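Local atomic coordinates of uncharacterized protein (Bacteroides ovatus, PDB entry 4IRT), a protein that is of unknown function but, as a beta-propeller with BNR repeats and a putative neuraminidase, probably acts on sialic acid-containing glycans. Residues A241-S255 and N263-S275. Numbering follows the deposited sequence.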
loop_
_atom_site.group_PDB
_atom_site.type_symbol
_atom_site.label_atom_id
_atom_site.label_comp_id
_atom_site.label_asym_id
_atom_site.label_seq_id
_atom_site.Cartn_x
_atom_site.Cartn_y
_atom_site.Cartn_z
ATOM N N ALA A 241 8.587 -12.015 12.267
ATOM C CA ALA A 241 7.170 -12.116 12.601
ATOM C C ALA A 241 6.602 -13.487 12.225
ATOM O O ALA A 241 5.763 -14.039 12.950
ATOM C CB ALA A 241 6.379 -11.014 11.936
ATOM N N CYS A 242 7.070 -14.038 11.112
ATOM C CA CYS A 242 6.640 -15.366 10.678
ATOM C C CYS A 242 7.717 -15.950 9.805
ATOM O O CYS A 242 8.064 -15.368 8.747
ATOM C CB CYS A 242 5.289 -15.321 9.957
ATOM S SG CYS A 242 4.551 -16.966 9.641
ATOM N N ARG A 243 8.260 -17.090 10.245
ATOM C CA ARG A 243 9.245 -17.803 9.446
ATOM C C ARG A 243 8.569 -18.660 8.400
ATOM O O ARG A 243 7.777 -19.539 8.716
ATOM C CB ARG A 243 10.158 -18.665 10.301
ATOM C CG ARG A 243 11.100 -17.833 11.133
ATOM C CD ARG A 243 12.490 -18.409 11.164
ATOM N NE ARG A 243 13.233 -17.763 12.224
ATOM C CZ ARG A 243 14.334 -17.064 12.032
ATOM N NH1 ARG A 243 14.844 -16.952 10.821
ATOM N NH2 ARG A 243 14.928 -16.506 13.072
ATOM N N LEU A 244 8.898 -18.398 7.132
ATOM C CA LEU A 244 8.280 -19.079 6.010
ATOM C C LEU A 244 9.325 -19.351 4.965
ATOM O O LEU A 244 10.095 -18.447 4.617
ATOM C CB LEU A 244 7.186 -18.181 5.394
ATOM C CG LEU A 244 5.953 -17.990 6.266
ATOM C CD1 LEU A 244 5.122 -16.821 5.760
ATOM C CD2 LEU A 244 5.130 -19.273 6.323
ATOM N N PRO A 245 9.330 -20.565 4.413
ATOM C CA PRO A 245 10.385 -20.937 3.489
ATOM C C PRO A 245 10.212 -20.357 2.074
ATOM O O PRO A 245 9.161 -19.819 1.719
ATOM C CB PRO A 245 10.245 -22.464 3.448
ATOM C CG PRO A 245 8.746 -22.656 3.552
ATOM C CD PRO A 245 8.359 -21.667 4.612
ATOM N N GLN A 246 11.230 -20.558 1.243
ATOM C CA GLN A 246 11.059 -20.355 -0.178
ATOM C C GLN A 246 10.084 -21.436 -0.670
ATOM O O GLN A 246 9.870 -22.431 0.022
ATOM C CB GLN A 246 12.407 -20.470 -0.878
ATOM C CG GLN A 246 13.410 -19.425 -0.383
ATOM C CD GLN A 246 14.709 -19.445 -1.166
ATOM O OE1 GLN A 246 14.727 -19.690 -2.379
ATOM N NE2 GLN A 246 15.813 -19.175 -0.469
ATOM N N ASN A 247 9.475 -21.200 -1.829
ATOM C CA ASN A 247 8.564 -22.147 -2.477
ATOM C C ASN A 247 7.300 -22.480 -1.674
ATOM O O ASN A 247 6.810 -23.592 -1.712
ATOM C CB ASN A 247 9.318 -23.413 -2.879
ATOM C CG ASN A 247 10.395 -23.122 -3.890
ATOM O OD1 ASN A 247 10.095 -22.796 -5.031
ATOM N ND2 ASN A 247 11.657 -23.206 -3.469
ATOM N N CYS A 248 6.759 -21.495 -0.957
ATOM C CA CYS A 248 5.451 -21.674 -0.353
ATOM C C CYS A 248 4.433 -20.671 -0.857
ATOM O O CYS A 248 3.393 -20.435 -0.193
ATOM C CB CYS A 248 5.523 -21.710 1.190
ATOM S SG CYS A 248 5.826 -20.129 1.976
ATOM N N GLU A 249 4.714 -20.099 -2.026
ATOM C CA GLU A 249 3.831 -19.133 -2.698
ATOM C C GLU A 249 3.636 -17.852 -1.863
ATOM O O GLU A 249 2.599 -17.195 -1.930
ATOM C CB GLU A 249 2.470 -19.765 -2.988
ATOM C CG GLU A 249 2.488 -21.078 -3.714
ATOM C CD GLU A 249 3.173 -21.051 -5.074
ATOM O OE1 GLU A 249 3.485 -19.969 -5.636
ATOM O OE2 GLU A 249 3.361 -22.172 -5.608
ATOM N N LEU A 250 4.627 -17.525 -1.049
ATOM C CA LEU A 250 4.624 -16.291 -0.299
ATOM C C LEU A 250 4.834 -15.124 -1.263
ATOM O O LEU A 250 5.785 -15.113 -2.044
ATOM C CB LEU A 250 5.726 -16.298 0.747
ATOM C CG LEU A 250 5.844 -15.004 1.548
ATOM C CD1 LEU A 250 4.618 -14.754 2.401
ATOM C CD2 LEU A 250 7.124 -15.030 2.359
ATOM N N ILE A 251 3.914 -14.178 -1.212
ATOM C CA ILE A 251 3.900 -13.051 -2.148
ATOM C C ILE A 251 4.641 -11.886 -1.528
ATOM O O ILE A 251 4.807 -11.808 -0.300
ATOM C CB ILE A 251 2.444 -12.682 -2.538
ATOM C CG1 ILE A 251 2.352 -11.649 -3.685
ATOM C CG2 ILE A 251 1.670 -12.209 -1.326
ATOM C CD1 ILE A 251 2.974 -12.096 -4.987
ATOM N N ASN A 252 5.137 -11.009 -2.390
ATOM C CA ASN A 252 5.810 -9.785 -1.965
ATOM C C ASN A 252 4.981 -8.534 -2.255
ATOM O O ASN A 252 4.191 -8.534 -3.195
ATOM C CB ASN A 252 7.163 -9.633 -2.664
ATOM C CG ASN A 252 7.070 -9.771 -4.161
ATOM O OD1 ASN A 252 6.876 -10.855 -4.680
ATOM N ND2 ASN A 252 7.202 -8.656 -4.874
ATOM N N GLN A 253 5.191 -7.523 -1.407
ATOM C CA GLN A 253 4.661 -6.169 -1.518
ATOM C C GLN A 253 3.153 -6.198 -1.268
ATOM O O GLN A 253 2.370 -6.154 -2.213
ATOM C CB GLN A 253 5.004 -5.580 -2.887
ATOM C CG GLN A 253 4.681 -4.121 -3.037
ATOM C CD GLN A 253 5.282 -3.547 -4.290
ATOM O OE1 GLN A 253 5.263 -4.179 -5.338
ATOM N NE2 GLN A 253 5.778 -2.334 -4.198
ATOM N N THR A 254 2.761 -6.316 -0.003
ATOM C CA THR A 254 1.346 -6.373 0.351
ATOM C C THR A 254 1.017 -5.110 1.149
ATOM O O THR A 254 1.237 -3.997 0.652
ATOM C CB THR A 254 0.955 -7.684 1.069
ATOM O OG1 THR A 254 1.713 -7.828 2.281
ATOM C CG2 THR A 254 1.205 -8.890 0.149
ATOM N N SER A 255 0.502 -5.251 2.368
ATOM C CA SER A 255 0.094 -4.097 3.144
ATOM C C SER A 255 0.040 -4.477 4.610
ATOM O O SER A 255 0.090 -5.671 4.984
ATOM C CB SER A 255 -1.276 -3.558 2.667
ATOM O OG SER A 255 -2.346 -4.414 3.115
ATOM N N ASN A 263 -0.540 -2.165 18.124
ATOM C CA ASN A 263 -0.227 -3.545 17.713
ATOM C C ASN A 263 -0.308 -3.706 16.173
ATOM O O ASN A 263 -1.282 -3.251 15.567
ATOM C CB ASN A 263 -1.174 -4.532 18.375
ATOM C CG ASN A 263 -0.956 -4.608 19.877
ATOM O OD1 ASN A 263 0.178 -4.563 20.370
ATOM N ND2 ASN A 263 -2.029 -4.662 20.592
ATOM N N PRO A 264 0.722 -4.333 15.552
ATOM C CA PRO A 264 0.803 -4.432 14.082
ATOM C C PRO A 264 0.077 -5.642 13.543
ATOM O O PRO A 264 0.101 -6.705 14.174
ATOM C CB PRO A 264 2.302 -4.600 13.804
ATOM C CG PRO A 264 2.797 -5.337 15.056
ATOM C CD PRO A 264 1.998 -4.710 16.185
ATOM N N TYR A 265 -0.498 -5.471 12.356
ATOM C CA TYR A 265 -1.218 -6.499 11.629
ATOM C C TYR A 265 -0.718 -6.506 10.190
ATOM O O TYR A 265 -0.609 -5.449 9.586
ATOM C CB TYR A 265 -2.707 -6.208 11.595
ATOM C CG TYR A 265 -3.379 -6.297 12.929
ATOM C CD1 TYR A 265 -3.212 -5.289 13.851
ATOM C CD2 TYR A 265 -4.168 -7.377 13.263
ATOM C CE1 TYR A 265 -3.830 -5.350 15.093
ATOM C CE2 TYR A 265 -4.783 -7.459 14.505
ATOM C CZ TYR A 265 -4.605 -6.442 15.417
ATOM O OH TYR A 265 -5.206 -6.475 16.660
ATOM N N ILE A 266 -0.400 -7.689 9.654
ATOM C CA ILE A 266 0.161 -7.806 8.289
ATOM C C ILE A 266 -0.708 -8.755 7.468
ATOM O O ILE A 266 -0.981 -9.843 7.918
ATOM C CB ILE A 266 1.593 -8.354 8.328
ATOM C CG1 ILE A 266 2.479 -7.456 9.193
ATOM C CG2 ILE A 266 2.133 -8.520 6.903
ATOM C CD1 ILE A 266 3.744 -8.091 9.777
ATOM N N ALA A 267 -1.138 -8.327 6.284
ATOM C CA ALA A 267 -2.018 -9.126 5.420
ATOM C C ALA A 267 -1.270 -9.594 4.182
ATOM O O ALA A 267 -0.610 -8.808 3.492
ATOM C CB ALA A 267 -3.240 -8.325 5.021
ATOM N N THR A 268 -1.345 -10.890 3.917
ATOM C CA THR A 268 -0.631 -11.483 2.816
ATOM C C THR A 268 -1.235 -12.834 2.482
ATOM O O THR A 268 -2.381 -13.129 2.878
ATOM C CB THR A 268 0.912 -11.573 3.084
ATOM O OG1 THR A 268 1.575 -11.998 1.902
ATOM C CG2 THR A 268 1.238 -12.570 4.221
ATOM N N TYR A 269 -0.498 -13.632 1.692
ATOM C CA TYR A 269 -0.901 -14.995 1.399
ATOM C C TYR A 269 0.291 -15.943 1.187
ATOM O O TYR A 269 1.397 -15.516 0.881
ATOM C CB TYR A 269 -1.900 -15.085 0.231
ATOM C CG TYR A 269 -1.424 -14.652 -1.163
ATOM C CD1 TYR A 269 -0.565 -15.453 -1.913
ATOM C CD2 TYR A 269 -1.878 -13.467 -1.728
ATOM C CE1 TYR A 269 -0.150 -15.071 -3.182
ATOM C CE2 TYR A 269 -1.481 -13.057 -3.015
ATOM C CZ TYR A 269 -0.615 -13.850 -3.728
ATOM O OH TYR A 269 -0.206 -13.490 -4.991
ATOM N N TRP A 270 0.040 -17.224 1.427
ATOM C CA TRP A 270 0.970 -18.318 1.151
ATOM C C TRP A 270 0.212 -19.658 1.281
ATOM O O TRP A 270 -0.894 -19.700 1.818
ATOM C CB TRP A 270 2.210 -18.238 2.080
ATOM C CG TRP A 270 1.919 -18.546 3.563
ATOM C CD1 TRP A 270 1.808 -19.785 4.139
ATOM C CD2 TRP A 270 1.791 -17.599 4.634
ATOM N NE1 TRP A 270 1.578 -19.665 5.492
ATOM C CE2 TRP A 270 1.559 -18.337 5.820
ATOM C CE3 TRP A 270 1.874 -16.209 4.711
ATOM C CZ2 TRP A 270 1.383 -17.723 7.048
ATOM C CZ3 TRP A 270 1.669 -15.600 5.952
ATOM C CH2 TRP A 270 1.434 -16.349 7.083
ATOM N N ARG A 271 0.805 -20.752 0.797
ATOM C CA ARG A 271 0.140 -22.072 0.843
ATOM C C ARG A 271 0.441 -22.896 2.099
ATOM O O ARG A 271 1.469 -22.719 2.771
ATOM C CB ARG A 271 0.470 -22.926 -0.394
ATOM C CG ARG A 271 1.903 -23.449 -0.484
ATOM C CD ARG A 271 2.086 -24.403 -1.677
ATOM N NE ARG A 271 3.499 -24.778 -1.781
ATOM C CZ ARG A 271 4.083 -25.751 -1.078
ATOM N NH1 ARG A 271 3.385 -26.490 -0.222
ATOM N NH2 ARG A 271 5.393 -25.973 -1.192
ATOM N N GLU A 272 -0.493 -23.772 2.441
ATOM C CA GLU A 272 -0.213 -24.837 3.420
ATOM C C GLU A 272 0.850 -25.810 2.879
ATOM O O GLU A 272 0.955 -26.012 1.662
ATOM C CB GLU A 272 -1.502 -25.595 3.765
ATOM C CG GLU A 272 -2.548 -24.776 4.464
ATOM C CD GLU A 272 -2.103 -24.331 5.840
ATOM O OE1 GLU A 272 -1.326 -23.351 5.941
ATOM O OE2 GLU A 272 -2.536 -24.976 6.823
ATOM N N PRO A 273 1.629 -26.449 3.782
ATOM C CA PRO A 273 2.653 -27.372 3.316
ATOM C C PRO A 273 2.068 -28.519 2.493
ATOM O O PRO A 273 2.620 -28.862 1.436
ATOM C CB PRO A 273 3.322 -27.894 4.598
ATOM C CG PRO A 273 2.623 -27.238 5.740
ATOM C CD PRO A 273 1.685 -26.204 5.229
ATOM N N ASN A 274 0.948 -29.079 2.951
ATOM C CA ASN A 274 0.375 -30.229 2.284
ATOM C C ASN A 274 -0.666 -29.869 1.223
ATOM O O ASN A 274 -1.682 -30.514 1.126
ATOM C CB ASN A 274 -0.238 -31.179 3.317
ATOM C CG ASN A 274 -0.205 -32.606 2.851
ATOM O OD1 ASN A 274 0.380 -32.894 1.800
ATOM N ND2 ASN A 274 -0.744 -33.526 3.659
ATOM N N SER A 275 -0.382 -28.852 0.410
ATOM C CA SER A 275 -1.353 -28.311 -0.526
ATOM C C SER A 275 -0.602 -27.600 -1.651
ATOM O O SER A 275 0.584 -27.314 -1.494
ATOM C CB SER A 275 -2.218 -27.264 0.202
ATOM O OG SER A 275 -3.231 -26.740 -0.630
HETATM O O HOH W 1 4.920 -23.873 -4.111
HETATM O O HOH W 2 4.042 -11.541 2.395
#
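The link between two four-stranded propeller blades, 241-255, loops from strand 239-242 to strand 255-258 and packs on the new blade's second strand, 264-271. Trp270 meets it with one indole face: Leu244 CD1 sits over the six-membered ring, 3.5 Å from Trp270 CE3, while Cys242 SG and Cys248 SG make oblique sulfur-aromatic contacts. Ile251 CG2 lies over the Tyr269 ring centre; with CG1 anti to the backbone N (chi1 -171°), that branch reaches the phenol oxygen, Ile251 CG1 to Tyr269 OH 3.4 Å. Arg271 clamps the loop twice. Its N gives a nearly straight 2.8 Å bond to Cys248 O, and the extended side chain brings NH2 to Asn247 O (2.8 Å), bent to 136° at the hydrogen, the oxygen 31° out of the guanidinium plane. Arg271 NH1 donates to Glu272 O in turn 272-275. One water accepts from Arg271 NE and donates to Asn247 O and Glu249 OE2, which also bonds Thr303 OG1; Glu249 OE1 takes Leu304 N. A leucine here would probably leave Asn247 O without its charged donor and the turn without that bond. Thr254 OG1 donates to Ala267 O. Ile209 of strand 206-214 touches Trp270, and Ile319 of strand 318-322 touches Ala267.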